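Local atomic coordinates of cytosolic iron-sulfur protein assembly protein 1 (Saccharomyces cerevisiae, PDB entry 2HES), a protein that serves as an essential component of the cytosolic iron-sulfur protein assembly machinery, required for the maturation of extramitochondrial iron-sulfur proteins. Residues V200-T208 / V253-N261; C292-V301 / A313-W324. One frame throughout, in Å; residues are numbered along the deposited sequence.

Contact 1 of 2, residues V200-T208 / V253-N261; sequences VWSSDFDKT and VYNVAWGFN
W258 lays its indole against D206, whose CB stands 3.7 Å from the centroid of the W258 six-membered ring and almost on its normal, a CH-pi contact. The D206 carboxylate lies flat over the same ring system, the planes 5° apart. The indole swings across to 200-208 because W258 CG sits anti to the backbone N (chi1 -157°). The backbone N of W258 gives a nearly straight 2.8 Å bond to D204 OD2, on the anti side but well out of the carboxylate plane.

K207 NZ ties the segments together where the strands end: it donates to W258 O at 2.7 Å and to F205 O, lying in the plane of each carbonyl, and makes a weaker salt bridge to D204 OD1 at 3.1 Å. K207 CG lies over the F260 face, 3.9 Å from the ring centroid, and bends at chi2 and chi4 beyond it carry NZ back to the carbonyls. With an alanine here, F205 O and W258 O would probably lose their shared donor, D204 its positive mate and F260 most of the methylene chain that covers its face.

Both strands are the innermost of neighbouring blades of the WD40 propeller and lie in repeats WD 5 and WD 6. They run parallel without main-chain bonds between them, linked instead by side chains and waters: S202 OG accepts from V256 N at 3.1 Å, and a water joins S203 O to V256 O. At their N-terminal ends, the Y254 edge meets the W201 face in a T-shaped stack, planes at 79°, while W201 NE1 bonds D219 and Y254 OH bonds E297.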
loop_
_atom_site.group_PDB
_atom_site.type_symbol
_atom_site.label_atom_id
_atom_site.label_comp_id
_atom_site.label_asym_id
_atom_site.label_seq_id
_atom_site.Cartn_x
_atom_site.Cartn_y
_atom_site.Cartn_z
ATOM N N VAL A 200 -1.263 -10.890 -7.243
ATOM C CA VAL A 200 -1.184 -9.438 -7.315
ATOM C C VAL A 200 -0.812 -8.979 -5.904
ATOM O O VAL A 200 -1.559 -9.249 -4.966
ATOM C CB VAL A 200 -2.492 -8.809 -7.757
ATOM C CG1 VAL A 200 -2.273 -7.328 -8.047
ATOM C CG2 VAL A 200 -3.132 -9.555 -9.022
ATOM N N TRP A 201 0.338 -8.328 -5.794
ATOM C CA TRP A 201 0.934 -7.944 -4.490
ATOM C C TRP A 201 0.429 -6.617 -3.999
ATOM O O TRP A 201 0.367 -6.385 -2.775
ATOM C CB TRP A 201 2.467 -7.882 -4.596
ATOM C CG TRP A 201 3.056 -9.315 -4.515
ATOM C CD1 TRP A 201 3.430 -10.113 -5.543
ATOM C CD2 TRP A 201 3.298 -10.048 -3.316
ATOM N NE1 TRP A 201 3.898 -11.342 -5.059
ATOM C CE2 TRP A 201 3.838 -11.319 -3.690
ATOM C CE3 TRP A 201 3.139 -9.750 -1.953
ATOM C CZ2 TRP A 201 4.191 -12.302 -2.736
ATOM C CZ3 TRP A 201 3.514 -10.728 -0.992
ATOM C CH2 TRP A 201 4.031 -11.987 -1.402
ATOM N N SER A 202 0.106 -5.738 -4.921
ATOM C CA SER A 202 -0.359 -4.378 -4.542
ATOM C C SER A 202 -0.941 -3.674 -5.722
ATOM O O SER A 202 -0.719 -4.064 -6.872
ATOM C CB SER A 202 0.774 -3.537 -3.952
ATOM O OG SER A 202 1.646 -3.128 -4.981
ATOM N N SER A 203 -1.701 -2.633 -5.427
ATOM C CA SER A 203 -2.204 -1.736 -6.476
ATOM C C SER A 203 -2.219 -0.306 -5.951
ATOM O O SER A 203 -2.013 -0.052 -4.720
ATOM C CB SER A 203 -3.605 -2.158 -6.880
ATOM O OG SER A 203 -4.563 -1.830 -5.896
ATOM N N ASP A 204 -2.446 0.658 -6.843
ATOM C CA ASP A 204 -2.563 2.085 -6.386
ATOM C C ASP A 204 -3.384 2.797 -7.424
ATOM O O ASP A 204 -3.213 2.530 -8.621
ATOM C CB ASP A 204 -1.194 2.755 -6.256
ATOM C CG ASP A 204 -1.211 4.005 -5.352
ATOM O OD1 ASP A 204 -2.270 4.325 -4.770
ATOM O OD2 ASP A 204 -0.150 4.651 -5.236
ATOM N N PHE A 205 -4.258 3.703 -6.981
ATOM C CA PHE A 205 -5.086 4.479 -7.949
ATOM C C PHE A 205 -4.364 5.669 -8.579
ATOM O O PHE A 205 -3.500 6.249 -7.972
ATOM C CB PHE A 205 -6.344 5.017 -7.279
ATOM C CG PHE A 205 -7.354 3.970 -6.958
ATOM C CD1 PHE A 205 -8.354 3.641 -7.903
ATOM C CD2 PHE A 205 -7.326 3.298 -5.735
ATOM C CE1 PHE A 205 -9.305 2.695 -7.638
ATOM C CE2 PHE A 205 -8.302 2.299 -5.453
ATOM C CZ PHE A 205 -9.295 2.022 -6.417
ATOM N N ASP A 206 -4.753 5.991 -9.823
ATOM C CA ASP A 206 -4.282 7.158 -10.537
ATOM C C ASP A 206 -4.726 8.334 -9.704
ATOM O O ASP A 206 -5.844 8.313 -9.151
ATOM C CB ASP A 206 -4.984 7.208 -11.912
ATOM C CG ASP A 206 -4.430 8.317 -12.866
ATOM O OD1 ASP A 206 -3.588 9.204 -12.469
ATOM O OD2 ASP A 206 -4.871 8.232 -14.045
ATOM N N LYS A 207 -3.873 9.350 -9.601
ATOM C CA LYS A 207 -4.256 10.576 -8.862
ATOM C C LYS A 207 -4.829 11.672 -9.756
ATOM O O LYS A 207 -5.275 12.714 -9.262
ATOM C CB LYS A 207 -3.078 11.099 -8.024
ATOM C CG LYS A 207 -2.417 10.017 -7.203
ATOM C CD LYS A 207 -3.405 9.300 -6.231
ATOM C CE LYS A 207 -2.685 8.427 -5.188
ATOM N NZ LYS A 207 -2.021 7.218 -5.773
ATOM N N THR A 208 -4.886 11.423 -11.066
ATOM C CA THR A 208 -5.533 12.346 -12.020
ATOM C C THR A 208 -6.986 12.544 -11.657
ATOM O O THR A 208 -7.699 11.583 -11.380
ATOM C CB THR A 208 -5.441 11.776 -13.491
ATOM O OG1 THR A 208 -4.084 11.495 -13.832
ATOM C CG2 THR A 208 -6.004 12.776 -14.500
ATOM N N VAL A 253 6.906 -8.542 -8.820
ATOM C CA VAL A 253 6.829 -7.098 -8.598
ATOM C C VAL A 253 6.067 -6.926 -7.281
ATOM O O VAL A 253 4.852 -7.162 -7.224
ATOM C CB VAL A 253 6.074 -6.375 -9.712
ATOM C CG1 VAL A 253 6.043 -4.888 -9.406
ATOM C CG2 VAL A 253 6.803 -6.556 -11.045
ATOM N N TYR A 254 6.785 -6.599 -6.199
ATOM C CA TYR A 254 6.166 -6.646 -4.893
ATOM C C TYR A 254 5.403 -5.372 -4.504
ATOM O O TYR A 254 4.619 -5.419 -3.573
ATOM C CB TYR A 254 7.237 -6.860 -3.816
ATOM C CG TYR A 254 7.779 -8.285 -3.700
ATOM C CD1 TYR A 254 6.959 -9.401 -3.875
ATOM C CD2 TYR A 254 9.114 -8.502 -3.325
ATOM C CE1 TYR A 254 7.488 -10.725 -3.753
ATOM C CE2 TYR A 254 9.612 -9.801 -3.177
ATOM C CZ TYR A 254 8.808 -10.891 -3.359
ATOM O OH TYR A 254 9.371 -12.179 -3.202
ATOM N N ASN A 255 5.705 -4.259 -5.134
ATOM C CA ASN A 255 4.995 -3.005 -4.778
ATOM C C ASN A 255 4.970 -1.984 -5.926
ATOM O O ASN A 255 5.931 -1.825 -6.681
ATOM C CB ASN A 255 5.663 -2.427 -3.489
ATOM C CG ASN A 255 4.661 -1.824 -2.493
ATOM O OD1 ASN A 255 4.820 -0.697 -2.080
ATOM N ND2 ASN A 255 3.661 -2.606 -2.073
ATOM N N VAL A 256 3.849 -1.282 -6.059
ATOM C CA VAL A 256 3.757 -0.161 -6.962
ATOM C C VAL A 256 3.162 1.031 -6.255
ATOM O O VAL A 256 2.385 0.873 -5.285
ATOM C CB VAL A 256 2.865 -0.501 -8.220
ATOM C CG1 VAL A 256 3.475 -1.611 -9.050
ATOM C CG2 VAL A 256 1.467 -0.938 -7.763
ATOM N N ALA A 257 3.476 2.210 -6.774
ATOM C CA ALA A 257 2.999 3.493 -6.205
ATOM C C ALA A 257 2.819 4.508 -7.304
ATOM O O ALA A 257 3.715 4.681 -8.170
ATOM C CB ALA A 257 4.007 4.013 -5.172
ATOM N N TRP A 258 1.662 5.157 -7.305
ATOM C CA TRP A 258 1.322 6.067 -8.353
ATOM C C TRP A 258 1.265 7.436 -7.717
ATOM O O TRP A 258 0.386 7.713 -6.875
ATOM C CB TRP A 258 -0.001 5.702 -9.019
ATOM C CG TRP A 258 -0.153 6.246 -10.448
ATOM C CD1 TRP A 258 0.456 7.366 -10.987
ATOM C CD2 TRP A 258 -1.049 5.762 -11.451
ATOM N NE1 TRP A 258 0.042 7.548 -12.293
ATOM C CE2 TRP A 258 -0.887 6.587 -12.598
ATOM C CE3 TRP A 258 -1.936 4.671 -11.523
ATOM C CZ2 TRP A 258 -1.575 6.354 -13.807
ATOM C CZ3 TRP A 258 -2.637 4.446 -12.717
ATOM C CH2 TRP A 258 -2.444 5.288 -13.850
ATOM N N GLY A 259 2.222 8.279 -8.086
ATOM C CA GLY A 259 2.320 9.579 -7.415
ATOM C C GLY A 259 1.360 10.630 -7.936
ATOM O O GLY A 259 0.798 10.478 -9.034
ATOM N N PHE A 260 1.179 11.709 -7.150
ATOM C CA PHE A 260 0.418 12.870 -7.625
ATOM C C PHE A 260 1.119 13.573 -8.783
ATOM O O PHE A 260 0.513 14.346 -9.500
ATOM C CB PHE A 260 0.090 13.862 -6.488
ATOM C CG PHE A 260 -0.865 13.307 -5.475
ATOM C CD1 PHE A 260 -2.220 13.544 -5.600
ATOM C CD2 PHE A 260 -0.396 12.512 -4.420
ATOM C CE1 PHE A 260 -3.151 13.003 -4.656
ATOM C CE2 PHE A 260 -1.283 11.964 -3.466
ATOM C CZ PHE A 260 -2.661 12.220 -3.578
ATOM N N ASN A 261 2.395 13.272 -8.968
ATOM C CA ASN A 261 3.148 13.753 -10.122
ATOM C C ASN A 261 2.838 12.989 -11.435
ATOM O O ASN A 261 3.401 13.271 -12.506
ATOM C CB ASN A 261 4.631 13.717 -9.781
ATOM C CG ASN A 261 5.124 12.310 -9.421
ATOM O OD1 ASN A 261 4.422 11.320 -9.594
ATOM N ND2 ASN A 261 6.333 12.233 -8.899
HETATM O O HOH W 1 2.954 -4.999 -6.698
HETATM O O HOH W 2 0.360 0.182 -3.439
HETATM O O HOH W 3 -1.436 10.076 -10.659
#

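Contact 2 of 2, residues C292-V301 / A313-W324; sequences CHGVYEINVV and ATGGDDGIVNFW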
loop_
_atom_site.group_PDB
_atom_site.type_symbol
_atom_site.label_atom_id
_atom_site.label_comp_id
_atom_site.label_asym_id
_atom_site.label_seq_id
_atom_site.Cartn_x
_atom_site.Cartn_y
_atom_site.Cartn_z
ATOM N N CYS A 292 19.240 -1.760 -5.549
ATOM C CA CYS A 292 18.922 -0.621 -4.690
ATOM C C CYS A 292 19.056 -0.956 -3.205
ATOM O O CYS A 292 19.275 -0.052 -2.410
ATOM C CB CYS A 292 17.533 -0.067 -5.020
ATOM S SG CYS A 292 17.499 0.757 -6.597
ATOM N N HIS A 293 18.881 -2.229 -2.849
ATOM C CA HIS A 293 19.104 -2.752 -1.489
ATOM C C HIS A 293 20.197 -3.805 -1.504
ATOM O O HIS A 293 20.094 -4.832 -0.868
ATOM C CB HIS A 293 17.803 -3.267 -0.867
ATOM C CG HIS A 293 16.904 -2.161 -0.438
ATOM N ND1 HIS A 293 16.608 -1.911 0.886
ATOM C CD2 HIS A 293 16.326 -1.167 -1.149
ATOM C CE1 HIS A 293 15.853 -0.827 0.965
ATOM N NE2 HIS A 293 15.659 -0.361 -0.255
ATOM N N GLY A 294 21.253 -3.531 -2.260
ATOM C CA GLY A 294 22.318 -4.515 -2.441
ATOM C C GLY A 294 21.782 -5.782 -3.056
ATOM O O GLY A 294 21.113 -5.737 -4.095
ATOM N N VAL A 295 22.030 -6.905 -2.386
ATOM C CA VAL A 295 21.570 -8.210 -2.837
ATOM C C VAL A 295 20.111 -8.543 -2.407
ATOM O O VAL A 295 19.595 -9.641 -2.717
ATOM C CB VAL A 295 22.546 -9.316 -2.354
ATOM C CG1 VAL A 295 22.505 -9.456 -0.842
ATOM C CG2 VAL A 295 22.229 -10.642 -3.018
ATOM N N TYR A 296 19.460 -7.598 -1.720
ATOM C CA TYR A 296 18.185 -7.845 -1.053
ATOM C C TYR A 296 16.906 -7.518 -1.844
ATOM O O TYR A 296 16.838 -6.544 -2.602
ATOM C CB TYR A 296 18.155 -7.117 0.307
ATOM C CG TYR A 296 19.163 -7.691 1.295
ATOM C CD1 TYR A 296 18.824 -8.777 2.106
ATOM C CD2 TYR A 296 20.441 -7.159 1.402
ATOM C CE1 TYR A 296 19.746 -9.323 3.013
ATOM C CE2 TYR A 296 21.378 -7.695 2.302
ATOM C CZ TYR A 296 21.019 -8.773 3.091
ATOM O OH TYR A 296 21.918 -9.320 3.993
ATOM N N GLU A 297 15.884 -8.341 -1.617
ATOM C CA GLU A 297 14.560 -8.131 -2.225
ATOM C C GLU A 297 14.006 -6.811 -1.689
ATOM O O GLU A 297 14.287 -6.451 -0.531
ATOM C CB GLU A 297 13.628 -9.299 -1.894
ATOM C CG GLU A 297 14.001 -10.606 -2.663
ATOM C CD GLU A 297 13.018 -11.759 -2.508
ATOM O OE1 GLU A 297 11.968 -11.613 -1.852
ATOM O OE2 GLU A 297 13.294 -12.850 -3.047
ATOM N N ILE A 298 13.274 -6.068 -2.523
ATOM C CA ILE A 298 12.682 -4.807 -2.083
ATOM C C ILE A 298 11.169 -5.025 -2.002
ATOM O O ILE A 298 10.559 -5.528 -2.973
ATOM C CB ILE A 298 12.986 -3.630 -3.040
ATOM C CG1 ILE A 298 14.484 -3.497 -3.361
ATOM C CG2 ILE A 298 12.409 -2.322 -2.491
ATOM C CD1 ILE A 298 14.798 -2.404 -4.354
ATOM N N ASN A 299 10.543 -4.618 -0.889
ATOM C CA ASN A 299 9.155 -5.032 -0.625
ATOM C C ASN A 299 8.154 -3.916 -0.781
ATOM O O ASN A 299 6.936 -4.177 -0.947
ATOM C CB ASN A 299 9.045 -5.553 0.812
ATOM C CG ASN A 299 9.892 -6.774 1.038
ATOM O OD1 ASN A 299 9.746 -7.785 0.349
ATOM N ND2 ASN A 299 10.795 -6.686 2.008
ATOM N N VAL A 300 8.637 -2.688 -0.650
ATOM C CA VAL A 300 7.742 -1.516 -0.522
ATOM C C VAL A 300 8.349 -0.254 -1.094
ATOM O O VAL A 300 9.568 -0.041 -0.994
ATOM C CB VAL A 300 7.179 -1.322 0.952
ATOM C CG1 VAL A 300 8.293 -1.104 1.980
ATOM C CG2 VAL A 300 6.220 -0.177 1.006
ATOM N N VAL A 301 7.499 0.574 -1.718
ATOM C CA VAL A 301 7.908 1.848 -2.281
ATOM C C VAL A 301 6.809 2.879 -2.099
ATOM O O VAL A 301 5.645 2.554 -2.270
ATOM C CB VAL A 301 8.274 1.717 -3.803
ATOM C CG1 VAL A 301 7.058 1.252 -4.641
ATOM C CG2 VAL A 301 8.865 3.015 -4.335
ATOM N N ALA A 313 10.796 6.577 -1.283
ATOM C CA ALA A 313 11.322 5.700 -0.248
ATOM C C ALA A 313 11.146 4.245 -0.639
ATOM O O ALA A 313 10.073 3.863 -1.157
ATOM C CB ALA A 313 10.634 5.981 1.075
ATOM N N THR A 314 12.185 3.432 -0.384
ATOM C CA THR A 314 12.111 2.007 -0.603
ATOM C C THR A 314 12.482 1.265 0.653
ATOM O O THR A 314 13.429 1.669 1.359
ATOM C CB THR A 314 13.061 1.527 -1.754
ATOM O OG1 THR A 314 14.402 1.972 -1.498
ATOM C CG2 THR A 314 12.624 2.068 -3.072
ATOM N N GLY A 315 11.755 0.189 0.919
ATOM C CA GLY A 315 11.995 -0.720 2.038
ATOM C C GLY A 315 12.306 -2.158 1.644
ATOM O O GLY A 315 11.549 -2.806 0.895
ATOM N N GLY A 316 13.393 -2.704 2.203
ATOM C CA GLY A 316 13.927 -3.973 1.710
ATOM C C GLY A 316 14.188 -5.019 2.776
ATOM O O GLY A 316 14.027 -4.752 3.972
ATOM N N ASP A 317 14.595 -6.212 2.343
ATOM C CA ASP A 317 14.752 -7.374 3.227
ATOM C C ASP A 317 15.951 -7.177 4.176
ATOM O O ASP A 317 16.143 -7.976 5.089
ATOM C CB ASP A 317 14.910 -8.690 2.422
ATOM C CG ASP A 317 13.552 -9.424 2.136
ATOM O OD1 ASP A 317 12.500 -8.922 2.560
ATOM O OD2 ASP A 317 13.531 -10.535 1.528
ATOM N N ASP A 318 16.733 -6.129 3.940
ATOM C CA ASP A 318 17.926 -5.823 4.777
ATOM C C ASP A 318 17.623 -4.894 5.948
ATOM O O ASP A 318 18.548 -4.466 6.672
ATOM C CB ASP A 318 19.032 -5.189 3.932
ATOM C CG ASP A 318 18.512 -4.115 3.003
ATOM O OD1 ASP A 318 17.272 -3.944 2.953
ATOM O OD2 ASP A 318 19.317 -3.460 2.299
ATOM N N GLY A 319 16.356 -4.520 6.115
ATOM C CA GLY A 319 15.965 -3.683 7.264
ATOM C C GLY A 319 16.294 -2.211 7.093
ATOM O O GLY A 319 16.270 -1.436 8.059
ATOM N N ILE A 320 16.560 -1.810 5.855
ATOM C CA ILE A 320 16.913 -0.459 5.519
ATOM C C ILE A 320 15.766 0.241 4.790
ATOM O O ILE A 320 15.083 -0.366 3.952
ATOM C CB ILE A 320 18.226 -0.434 4.640
ATOM C CG1 ILE A 320 19.427 -0.907 5.476
ATOM C CG2 ILE A 320 18.472 0.917 4.007
ATOM C CD1 ILE A 320 20.791 -0.633 4.820
ATOM N N VAL A 321 15.561 1.508 5.103
ATOM C CA VAL A 321 14.779 2.379 4.232
ATOM C C VAL A 321 15.733 3.278 3.471
ATOM O O VAL A 321 16.425 4.131 4.064
ATOM C CB VAL A 321 13.753 3.262 5.004
ATOM C CG1 VAL A 321 13.023 4.171 4.044
ATOM C CG2 VAL A 321 12.783 2.403 5.751
ATOM N N ASN A 322 15.815 3.080 2.160
ATOM C CA ASN A 322 16.565 4.018 1.339
ATOM C C ASN A 322 15.674 5.140 0.824
ATOM O O ASN A 322 14.537 4.908 0.384
ATOM C CB ASN A 322 17.250 3.280 0.178
ATOM C CG ASN A 322 18.339 2.349 0.641
ATOM O OD1 ASN A 322 18.323 1.139 0.356
ATOM N ND2 ASN A 322 19.305 2.898 1.355
ATOM N N PHE A 323 16.198 6.355 0.868
ATOM C CA PHE A 323 15.497 7.529 0.395
ATOM C C PHE A 323 16.218 8.011 -0.829
ATOM O O PHE A 323 17.439 8.233 -0.782
ATOM C CB PHE A 323 15.489 8.642 1.442
ATOM C CG PHE A 323 14.733 8.298 2.674
ATOM C CD1 PHE A 323 13.363 8.555 2.750
ATOM C CD2 PHE A 323 15.380 7.701 3.755
ATOM C CE1 PHE A 323 12.653 8.224 3.899
ATOM C CE2 PHE A 323 14.680 7.372 4.916
ATOM C CZ PHE A 323 13.313 7.637 4.985
ATOM N N TRP A 324 15.468 8.153 -1.924
ATOM C CA TRP A 324 16.041 8.481 -3.219
ATOM C C TRP A 324 15.475 9.763 -3.768
ATOM O O TRP A 324 14.288 10.083 -3.573
ATOM C CB TRP A 324 15.778 7.373 -4.241
ATOM C CG TRP A 324 16.033 5.998 -3.743
ATOM C CD1 TRP A 324 15.165 5.222 -3.046
ATOM C CD2 TRP A 324 17.231 5.228 -3.900
ATOM N NE1 TRP A 324 15.732 4.006 -2.772
ATOM C CE2 TRP A 324 17.008 3.986 -3.279
ATOM C CE3 TRP A 324 18.472 5.459 -4.527
ATOM C CZ2 TRP A 324 17.977 2.979 -3.241
ATOM C CZ3 TRP A 324 19.437 4.462 -4.482
ATOM C CH2 TRP A 324 19.182 3.229 -3.848
HETATM O O HOH W 4 16.491 -10.986 0.303
#
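A313 O receives a CA-H...O contact from V301 CA at 3.2 Å; V301 itself pairs with T314. Next along, T314 turns OG1 to the H293 ring, 2.9 Å from NE2, in a hydrogen bond that either atom could donate. Its chi1 of 54° sets OG1 between the backbone N and the carbonyl carbon, where it also accepts a straight bond of 2.7 Å from W324 NE1, lying in the indole plane.

G315 N bonds V300 O, and G315 O takes both N299 N at 2.7 Å and, at greater length, V300 N: a classic beta bulge. Neither G315 nor G316 could carry a CB without clashing, the first with V300 CG1, the second with the H293 imidazole. Past them, D317 N donates to E297 O. D318 bonds H293 ND1 at 3.0 Å through the syn lone pair of OD1, nearly in the ring plane, while its CB sits over the Y296 face, 3.7 Å from the ring centroid. H293 is thus fixed at both nitrogens, which sets the rotation of its ring; W324, T314, H293 and D318 form the Trp-Ser/Thr-His-Asp tetrad of WD40 repeats.

I320 O lies at the imidazole edge, 3.1 Å from H293 CE1, and the N322 side chain covers one ring face. W324 closes the run, with CZ2 at 3.6 Å from C292 CB and the cysteine sulfur oblique to the ring.

Strand 312-316 lies between 298-303 and 320-325 in this blade, with 5-11 beyond the latter. From the preceding blade, V267 of strand 264-268 touches I298, V301 and T314, and L273 of strand 273-279 packs on C292, T314 and W324.

In the fold
The N-terminal strand 5-11 is the outermost strand of the last blade, beside 320-325, so the propeller ring is closed by both ends of the chain. Contact 1 comes first: it brings 253-261 back beside 200-208 after the loop between them has built the other three strands of the sheet that begins with 200-205. Contact 2 then closes a short hairpin within WD 7. The two follow in series, neither nested nor crossed, with centres about 17 Å apart. Strand 253-258 joins them, since N255 OD1 lies 3.0 Å from V301 N, a probable hydrogen bond, and N255 CB packs on N299 O at 3.3 Å. Repeats WD 5, WD 6 and WD 7 are thereby tied in succession.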